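Local coordinates for carboxylic ester hydrolase (Aspergillus niger, PDB 7K4O), which probably hydrolyses ester bonds of tannins as a serine esterase of the tannase family, and binds gallic acid in a pocket, at residues 220-231 and 371-382. Numbering follows the deposited sequence. Where two conformers were deposited one is given.
With GDE (3,4,5-trihydroxybenzoic acid), chain J.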
ATOM      1  N   THR A 220      -6.887  -4.629  12.555  1.00 23.65           N
ATOM      2  CA  THR A 220      -7.356  -5.641  13.532  1.00 24.10           C
ATOM      3  C   THR A 220      -7.159  -7.059  12.962  1.00 26.52           C
ATOM      4  O   THR A 220      -6.832  -7.973  13.768  1.00 25.53           O
ATOM      5  CB  THR A 220      -8.802  -5.408  13.902  1.00 22.96           C
ATOM      6  OG1 THR A 220      -8.971  -4.061  14.362  1.00 22.93           O
ATOM      7  CG2 THR A 220      -9.264  -6.362  14.980  1.00 24.82           C
ATOM      8  N   GLN A 221      -7.312  -7.269  11.669  1.00 25.38           N
ATOM      9  CA  GLN A 221      -7.181  -8.627  11.074  1.00 23.85           C
ATOM     10  C   GLN A 221      -5.765  -9.153  11.235  1.00 25.84           C
ATOM     11  O   GLN A 221      -5.600 -10.404  11.155  1.00 27.40           O
ATOM     12  CB  GLN A 221      -7.717  -8.714   9.651  1.00 24.81           C
ATOM     13  CG  GLN A 221      -6.933  -7.935   8.621  1.00 24.97           C
ATOM     14  CD  GLN A 221      -5.692  -8.643   8.119  1.00 25.62           C
ATOM     15  OE1 GLN A 221      -5.738  -9.865   7.877  1.00 26.52           O
ATOM     16  NE2 GLN A 221      -4.574  -7.900   8.024  1.00 23.44           N
ATOM     17  N   HIS A 222      -4.781  -8.319  11.526  1.00 23.32           N
ATOM     18  CA  HIS A 222      -3.403  -8.766  11.793  1.00 23.82           C
ATOM     19  C   HIS A 222      -3.368  -9.671  13.054  1.00 26.08           C
ATOM     20  O   HIS A 222      -2.380 -10.387  13.200  1.00 25.46           O
ATOM     21  CB  HIS A 222      -2.452  -7.606  11.958  1.00 26.06           C
ATOM     22  CG  HIS A 222      -1.882  -7.089  10.672  1.00 26.93           C
ATOM     23  ND1 HIS A 222      -1.040  -7.877   9.892  1.00 28.73           N
ATOM     24  CD2 HIS A 222      -1.994  -5.872  10.052  1.00 26.56           C
ATOM     25  CE1 HIS A 222      -0.610  -7.141   8.866  1.00 30.92           C
ATOM     26  NE2 HIS A 222      -1.201  -5.898   8.929  1.00 27.22           N
ATOM     27  N   LEU A 223      -4.399  -9.606  13.896  1.00 27.73           N
ATOM     28  CA  LEU A 223      -4.475 -10.439  15.140  1.00 26.75           C
ATOM     29  C   LEU A 223      -5.240 -11.710  14.820  1.00 28.69           C
ATOM     30  O   LEU A 223      -5.276 -12.563  15.696  1.00 29.56           O
ATOM     31  CB  LEU A 223      -5.160  -9.655  16.268  1.00 27.27           C
ATOM     32  CG  LEU A 223      -4.402  -8.466  16.818  1.00 26.39           C
ATOM     33  CD1 LEU A 223      -5.195  -7.765  17.944  1.00 27.98           C
ATOM     34  CD2 LEU A 223      -3.036  -8.828  17.327  1.00 28.42           C
ATOM     35  N   TYR A 224      -5.875 -11.841  13.646  1.00 26.22           N
ATOM     36  CA  TYR A 224      -6.773 -12.989  13.374  1.00 28.36           C
ATOM     37  C   TYR A 224      -6.005 -14.334  13.483  1.00 31.11           C
ATOM     38  O   TYR A 224      -6.443 -15.254  14.225  1.00 31.34           O
ATOM     39  CB  TYR A 224      -7.448 -12.878  12.024  1.00 26.61           C
ATOM     40  CG  TYR A 224      -8.346 -14.028  11.696  1.00 27.44           C
ATOM     41  CD1 TYR A 224      -9.278 -14.498  12.611  1.00 30.89           C
ATOM     42  CD2 TYR A 224      -8.217 -14.701  10.499  1.00 29.21           C
ATOM     43  CE1 TYR A 224     -10.063 -15.601  12.316  1.00 31.30           C
ATOM     44  CE2 TYR A 224      -9.012 -15.785  10.191  1.00 28.76           C
ATOM     45  CZ  TYR A 224      -9.905 -16.277  11.123  1.00 28.73           C
ATOM     46  OH  TYR A 224     -10.713 -17.357  10.793  1.00 30.86           O
ATOM     47  N   SER A 225      -4.896 -14.495  12.781  1.00 30.09           N
ATOM     48  CA  SER A 225      -4.081 -15.737  12.850  1.00 29.93           C
ATOM     49  C   SER A 225      -3.732 -16.084  14.316  1.00 30.82           C
ATOM     50  O   SER A 225      -3.861 -17.261  14.696  1.00 31.26           O
ATOM     51  CB  SER A 225      -2.848 -15.606  12.038  1.00 29.54           C
ATOM     52  OG  SER A 225      -3.174 -15.574  10.661  1.00 30.17           O
ATOM     53  N   ASN A 226      -3.278 -15.122  15.093  1.00 27.88           N
ATOM     54  CA  ASN A 226      -2.984 -15.301  16.537  1.00 31.38           C
ATOM     55  C   ASN A 226      -4.220 -15.877  17.242  1.00 34.40           C
ATOM     56  O   ASN A 226      -4.075 -16.846  18.059  1.00 35.40           O
ATOM     57  CB  ASN A 226      -2.622 -13.997  17.226  1.00 30.36           C
ATOM     58  CG  ASN A 226      -1.268 -13.405  16.928  1.00 32.12           C
ATOM     59  OD1 ASN A 226      -1.108 -12.186  17.046  1.00 32.71           O
ATOM     60  ND2 ASN A 226      -0.288 -14.222  16.579  1.00 28.09           N
ATOM     61  N   VAL A 227      -5.404 -15.336  16.980  1.00 30.79           N
ATOM     62  CA  VAL A 227      -6.619 -15.740  17.720  1.00 31.55           C
ATOM     63  C   VAL A 227      -7.079 -17.119  17.226  1.00 37.25           C
ATOM     64  O   VAL A 227      -7.600 -17.914  18.040  1.00 33.53           O
ATOM     65  CB  VAL A 227      -7.687 -14.647  17.652  1.00 31.80           C
ATOM     66  CG1 VAL A 227      -8.996 -15.129  18.223  1.00 31.49           C
ATOM     67  CG2 VAL A 227      -7.185 -13.392  18.377  1.00 32.49           C
ATOM     68  N   VAL A 228      -6.852 -17.441  15.960  1.00 31.07           N
ATOM     69  CA  VAL A 228      -7.146 -18.808  15.442  1.00 34.70           C
ATOM     70  C   VAL A 228      -6.274 -19.807  16.215  1.00 32.62           C
ATOM     71  O   VAL A 228      -6.796 -20.864  16.632  1.00 35.71           O
ATOM     72  CB  VAL A 228      -6.887 -18.948  13.930  1.00 33.57           C
ATOM     73  CG1 VAL A 228      -6.920 -20.414  13.506  1.00 33.50           C
ATOM     74  CG2 VAL A 228      -7.899 -18.144  13.118  1.00 30.88           C
ATOM     75  N   GLU A 229      -4.997 -19.523  16.340  1.00 32.01           N
ATOM     76  CA  GLU A 229      -4.045 -20.430  17.027  1.00 34.27           C
ATOM     77  C   GLU A 229      -4.516 -20.603  18.482  1.00 41.19           C
ATOM     78  O   GLU A 229      -4.505 -21.748  18.994  1.00 38.31           O
ATOM     79  CB  GLU A 229      -2.633 -19.884  16.973  1.00 35.05           C
ATOM     80  CG  GLU A 229      -2.054 -19.910  15.577  1.00 35.21           C
ATOM     81  CD  GLU A 229      -0.755 -19.159  15.387  1.00 30.97           C
ATOM     82  OE1 GLU A 229      -0.296 -18.446  16.305  1.00 35.99           O
ATOM     83  OE2 GLU A 229      -0.172 -19.338  14.311  1.00 38.20           O
ATOM     84  N   LYS A 230      -4.878 -19.520  19.146  1.00 36.76           N
ATOM     85  CA  LYS A 230      -5.354 -19.587  20.559  1.00 40.14           C
ATOM     86  C   LYS A 230      -6.644 -20.393  20.622  1.00 41.86           C
ATOM     87  O   LYS A 230      -6.780 -21.250  21.519  1.00 43.04           O
ATOM     88  CB  LYS A 230      -5.710 -18.212  21.118  1.00 42.78           C
ATOM     89  CG  LYS A 230      -4.578 -17.377  21.677  1.00 50.67           C
ATOM     90  CD  LYS A 230      -5.082 -15.974  22.004  1.00 55.79           C
ATOM     91  CE  LYS A 230      -6.332 -15.941  22.864  1.00 48.19           C
ATOM     92  NZ  LYS A 230      -5.990 -16.260  24.262  1.00 58.19           N
ATOM     93  N   THR A 231      -7.587 -20.103  19.748  1.00 35.26           N
ATOM     94  CA  THR A 231      -8.920 -20.718  19.774  1.00 35.54           C
ATOM     95  C   THR A 231      -8.823 -22.241  19.528  1.00 43.96           C
ATOM     96  O   THR A 231      -9.532 -22.994  20.219  1.00 38.60           O
ATOM     97  CB  THR A 231      -9.830 -20.067  18.744  1.00 37.46           C
ATOM     98  OG1 THR A 231      -9.953 -18.678  19.060  1.00 35.73           O
ATOM     99  CG2 THR A 231     -11.203 -20.687  18.746  1.00 36.26           C
ATOM    100  N   LEU A 371      -3.043 -11.473  24.706  1.00 34.64           N
ATOM    101  CA  LEU A 371      -4.366 -11.643  24.055  1.00 33.29           C
ATOM    102  C   LEU A 371      -5.327 -12.401  24.977  1.00 35.16           C
ATOM    103  O   LEU A 371      -6.295 -12.991  24.462  1.00 32.93           O
ATOM    104  CB  LEU A 371      -4.168 -12.385  22.726  1.00 33.63           C
ATOM    105  CG  LEU A 371      -3.450 -11.585  21.635  1.00 35.46           C
ATOM    106  CD1 LEU A 371      -3.361 -12.418  20.367  1.00 36.53           C
ATOM    107  CD2 LEU A 371      -4.137 -10.247  21.360  1.00 36.30           C
ATOM    108  N   ASP A 372      -5.097 -12.370  26.295  1.00 41.05           N
ATOM    109  CA  ASP A 372      -5.995 -13.113  27.224  1.00 42.18           C
ATOM    110  C   ASP A 372      -7.411 -12.605  27.040  1.00 38.14           C
ATOM    111  O   ASP A 372      -7.621 -11.397  27.067  1.00 39.08           O
ATOM    112  CB  ASP A 372      -5.601 -12.910  28.686  1.00 52.93           C
ATOM    113  CG  ASP A 372      -4.322 -13.627  29.079  1.00 56.93           C
ATOM    114  OD1 ASP A 372      -3.852 -14.502  28.298  1.00 62.46           O
ATOM    115  OD2 ASP A 372      -3.794 -13.296  30.152  1.00 66.85           O
ATOM    116  N   GLY A 373      -8.360 -13.501  26.843  1.00 35.74           N
ATOM    117  CA  GLY A 373      -9.771 -13.113  26.729  1.00 37.50           C
ATOM    118  C   GLY A 373     -10.157 -12.621  25.331  1.00 38.28           C
ATOM    119  O   GLY A 373     -11.363 -12.349  25.123  1.00 38.62           O
ATOM    120  N   VAL A 374      -9.220 -12.550  24.390  1.00 33.09           N
ATOM    121  CA  VAL A 374      -9.522 -12.060  23.010  1.00 32.28           C
ATOM    122  C   VAL A 374     -10.017 -13.222  22.146  1.00 29.28           C
ATOM    123  O   VAL A 374      -9.312 -14.196  22.005  1.00 31.87           O
ATOM    124  CB  VAL A 374      -8.302 -11.342  22.414  1.00 31.02           C
ATOM    125  CG1 VAL A 374      -8.598 -10.882  20.987  1.00 30.15           C
ATOM    126  CG2 VAL A 374      -7.864 -10.179  23.283  1.00 32.03           C
ATOM    127  N   THR A 375     -11.219 -13.080  21.627  1.00 28.36           N
ATOM    128  CA  THR A 375     -11.944 -14.059  20.821  1.00 29.94           C
ATOM    129  C   THR A 375     -12.177 -13.491  19.421  1.00 30.59           C
ATOM    130  O   THR A 375     -11.961 -12.273  19.229  1.00 31.86           O
ATOM    131  CB  THR A 375     -13.279 -14.422  21.463  1.00 33.01           C
ATOM    132  OG1 THR A 375     -14.194 -13.320  21.440  1.00 32.92           O
ATOM    133  CG2 THR A 375     -13.087 -14.957  22.871  1.00 34.52           C
ATOM    134  N   TYR A 376     -12.710 -14.310  18.542  1.00 31.38           N
ATOM    135  CA  TYR A 376     -13.222 -13.825  17.242  1.00 30.83           C
ATOM    136  C   TYR A 376     -14.167 -12.637  17.463  1.00 36.90           C
ATOM    137  O   TYR A 376     -14.143 -11.661  16.675  1.00 29.60           O
ATOM    138  CB  TYR A 376     -13.901 -14.933  16.438  1.00 32.27           C
ATOM    139  CG  TYR A 376     -13.011 -16.117  16.124  1.00 32.48           C
ATOM    140  CD1 TYR A 376     -11.648 -15.997  15.904  1.00 27.52           C
ATOM    141  CD2 TYR A 376     -13.555 -17.400  16.084  1.00 34.97           C
ATOM    142  CE1 TYR A 376     -10.860 -17.097  15.595  1.00 31.65           C
ATOM    143  CE2 TYR A 376     -12.783 -18.504  15.765  1.00 35.33           C
ATOM    144  CZ  TYR A 376     -11.438 -18.361  15.504  1.00 33.90           C
ATOM    145  OH  TYR A 376     -10.658 -19.451  15.226  1.00 34.56           O
ATOM    146  N   ASP A 377     -15.079 -12.710  18.436  1.00 31.14           N
ATOM    147  CA  ASP A 377     -16.054 -11.618  18.658  1.00 29.35           C
ATOM    148  C   ASP A 377     -15.338 -10.343  19.145  1.00 25.47           C
ATOM    149  O   ASP A 377     -15.832  -9.246  18.781  1.00 28.16           O
ATOM    150  CB  ASP A 377     -17.155 -12.055  19.644  1.00 32.44           C
ATOM    151  CG  ASP A 377     -18.185 -13.014  19.068  1.00 39.28           C
ATOM    152  OD1 ASP A 377     -18.227 -13.218  17.846  1.00 35.90           O
ATOM    153  OD2 ASP A 377     -18.971 -13.596  19.886  1.00 39.59           O
ATOM    154  N   THR A 378     -14.267 -10.447  19.927  1.00 28.26           N
ATOM    155  CA  THR A 378     -13.484  -9.262  20.376  1.00 27.40           C
ATOM    156  C   THR A 378     -12.953  -8.571  19.097  1.00 28.07           C
ATOM    157  O   THR A 378     -13.025  -7.316  19.021  1.00 26.17           O
ATOM    158  CB  THR A 378     -12.289  -9.631  21.249  1.00 31.49           C
ATOM    159  OG1 THR A 378     -12.727 -10.507  22.299  1.00 29.99           O
ATOM    160  CG2 THR A 378     -11.566  -8.461  21.879  1.00 29.00           C
ATOM    161  N   LEU A 379     -12.430  -9.356  18.168  1.00 26.66           N
ATOM    162  CA  LEU A 379     -11.873  -8.795  16.889  1.00 25.54           C
ATOM    163  C   LEU A 379     -13.008  -8.119  16.109  1.00 26.76           C
ATOM    164  O   LEU A 379     -12.821  -6.981  15.595  1.00 24.75           O
ATOM    165  CB  LEU A 379     -11.205  -9.890  16.055  1.00 25.47           C
ATOM    166  CG  LEU A 379     -10.024 -10.603  16.700  1.00 26.94           C
ATOM    167  CD1 LEU A 379      -9.404 -11.570  15.726  1.00 30.31           C
ATOM    168  CD2 LEU A 379      -8.962  -9.660  17.217  1.00 29.64           C
ATOM    169  N   LYS A 380     -14.171  -8.749  15.999  1.00 26.31           N
ATOM    170  CA  LYS A 380     -15.335  -8.143  15.324  0.63 24.61           C
ATOM    171  C   LYS A 380     -15.662  -6.800  15.978  1.00 26.66           C
ATOM    172  O   LYS A 380     -15.876  -5.815  15.277  1.00 25.70           O
ATOM    173  CB  LYS A 380     -16.532  -9.082  15.384  0.63 25.04           C
ATOM    174  CG  LYS A 380     -17.839  -8.456  14.940  0.63 25.20           C
ATOM    175  CD  LYS A 380     -19.031  -9.350  15.211  0.63 27.60           C
ATOM    176  CE  LYS A 380     -20.336  -8.722  14.782  0.63 28.94           C
ATOM    177  NZ  LYS A 380     -21.457  -9.684  14.888  0.63 30.93           N
ATOM    178  N   ASP A 381     -15.720  -6.764  17.295  1.00 26.30           N
ATOM    179  CA  ASP A 381     -16.135  -5.535  18.011  1.00 27.49           C
ATOM    180  C   ASP A 381     -15.125  -4.407  17.720  1.00 25.18           C
ATOM    181  O   ASP A 381     -15.561  -3.260  17.549  1.00 26.22           O
ATOM    182  CB  ASP A 381     -16.233  -5.771  19.527  1.00 26.59           C
ATOM    183  CG  ASP A 381     -17.401  -6.687  19.915  1.00 37.19           C
ATOM    184  OD1 ASP A 381     -18.304  -6.881  19.097  1.00 33.43           O
ATOM    185  OD2 ASP A 381     -17.365  -7.208  21.053  1.00 39.10           O
ATOM    186  N   TRP A 382     -13.844  -4.728  17.685  1.00 25.31           N
ATOM    187  CA  TRP A 382     -12.785  -3.731  17.338  1.00 23.58           C
ATOM    188  C   TRP A 382     -12.976  -3.254  15.900  1.00 22.30           C
ATOM    189  O   TRP A 382     -12.858  -2.014  15.652  1.00 23.83           O
ATOM    190  CB  TRP A 382     -11.418  -4.333  17.581  1.00 25.36           C
ATOM    191  CG  TRP A 382     -10.964  -4.289  19.009  1.00 24.24           C
ATOM    192  CD1 TRP A 382     -11.218  -3.346  19.960  1.00 26.06           C
ATOM    193  CD2 TRP A 382     -10.095  -5.251  19.625  1.00 24.52           C
ATOM    194  NE1 TRP A 382     -10.558  -3.672  21.112  1.00 28.59           N
ATOM    195  CE2 TRP A 382      -9.843  -4.809  20.930  1.00 26.68           C
ATOM    196  CE3 TRP A 382      -9.417  -6.374  19.153  1.00 25.77           C
ATOM    197  CZ2 TRP A 382      -8.986  -5.492  21.790  1.00 28.79           C
ATOM    198  CZ3 TRP A 382      -8.542  -7.038  19.991  1.00 28.40           C
ATOM    199  CH2 TRP A 382      -8.346  -6.598  21.296  1.00 27.02           C
TER
HETATM  200  OAA GDE J 603       3.029   0.335   5.189  0.99 26.88           O
HETATM  201  OAB GDE J 603       3.811  -1.735   5.155  0.99 31.84           O
HETATM  202  OAC GDE J 603      -0.931  -0.025   8.452  0.96 23.14           O
HETATM  203  OAD GDE J 603      -0.138  -4.475   6.902  0.99 23.99           O
HETATM  204  OAE GDE J 603      -1.581  -2.760   8.361  0.90 22.20           O
HETATM  205  CAF GDE J 603       0.990  -0.450   6.970  0.99 25.42           C
HETATM  206  CAG GDE J 603       1.398  -2.722   6.176  0.95 24.79           C
HETATM  207  CAH GDE J 603       2.937  -0.893   5.491  1.00 30.77           C
HETATM  208  CAI GDE J 603      -0.128  -0.903   7.687  1.00 24.04           C
HETATM  209  CAJ GDE J 603       0.291  -3.188   6.932  0.99 25.67           C
HETATM  210  CAK GDE J 603       1.747  -1.384   6.283  0.95 25.39           C
HETATM  211  CAL GDE J 603      -0.456  -2.285   7.640  0.94 24.98           C
HETATM  212  O   HOH W   1      -3.015 -15.152  25.033  1.00 47.44           O
HETATM  213  O   HOH W   2      -7.761 -15.991  26.111  1.00 63.49           O
HETATM  214  O   HOH W   3     -12.355 -17.150  19.442  1.00 32.24           O
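A near-antiparallel helix pair packs segment 224-231 of helix 224-232 on segment 376-382, the N-terminal part of helix 376-390, with the segment axes 10.5 Å apart and their directions 158° from each other. Tyr-376 is the knob, its ring set in a hole formed by Tyr-224, Val-227, Val-228 and Thr-231. CG1 of Val-227 meets CD1 of Tyr-376 at 3.6 Å, while the Tyr-224 ring lies obliquely to that of Tyr-376, planes 53° apart. The phenol oxygen of Tyr-376 rests on CA of Val-228 and CB of Thr-231. Val-227, with CG1 anti to its backbone nitrogen (chi1 172°), turns its other methyl, CG2, to CD1 of Leu-379, 3.9 Å away, and to Val-374. The second methyl of Leu-379, CD2, packs on CB of Leu-223. At the solvent side Lys-230 bends at chi3 and chi4, which brings NZ to a weak hydrogen bond with Leu-371 O (3.3 Å); one water links NZ to Gly-373 N. Another water joins Thr-231 OG1 to Tyr-376 N, at the helix N-terminus, which Thr-375 (N-cap) and Thr-378 cap in a capping box. Segment 220-231 also carries His-222 of the gallic acid pocket: NE2 hydrogen-bonds OAD of the ligand at 2.7 Å, and ND1 is held by Asp-333. The whole is a near-antiparallel helix pair with one knob, Tyr-376, set in a hole of the facing helix.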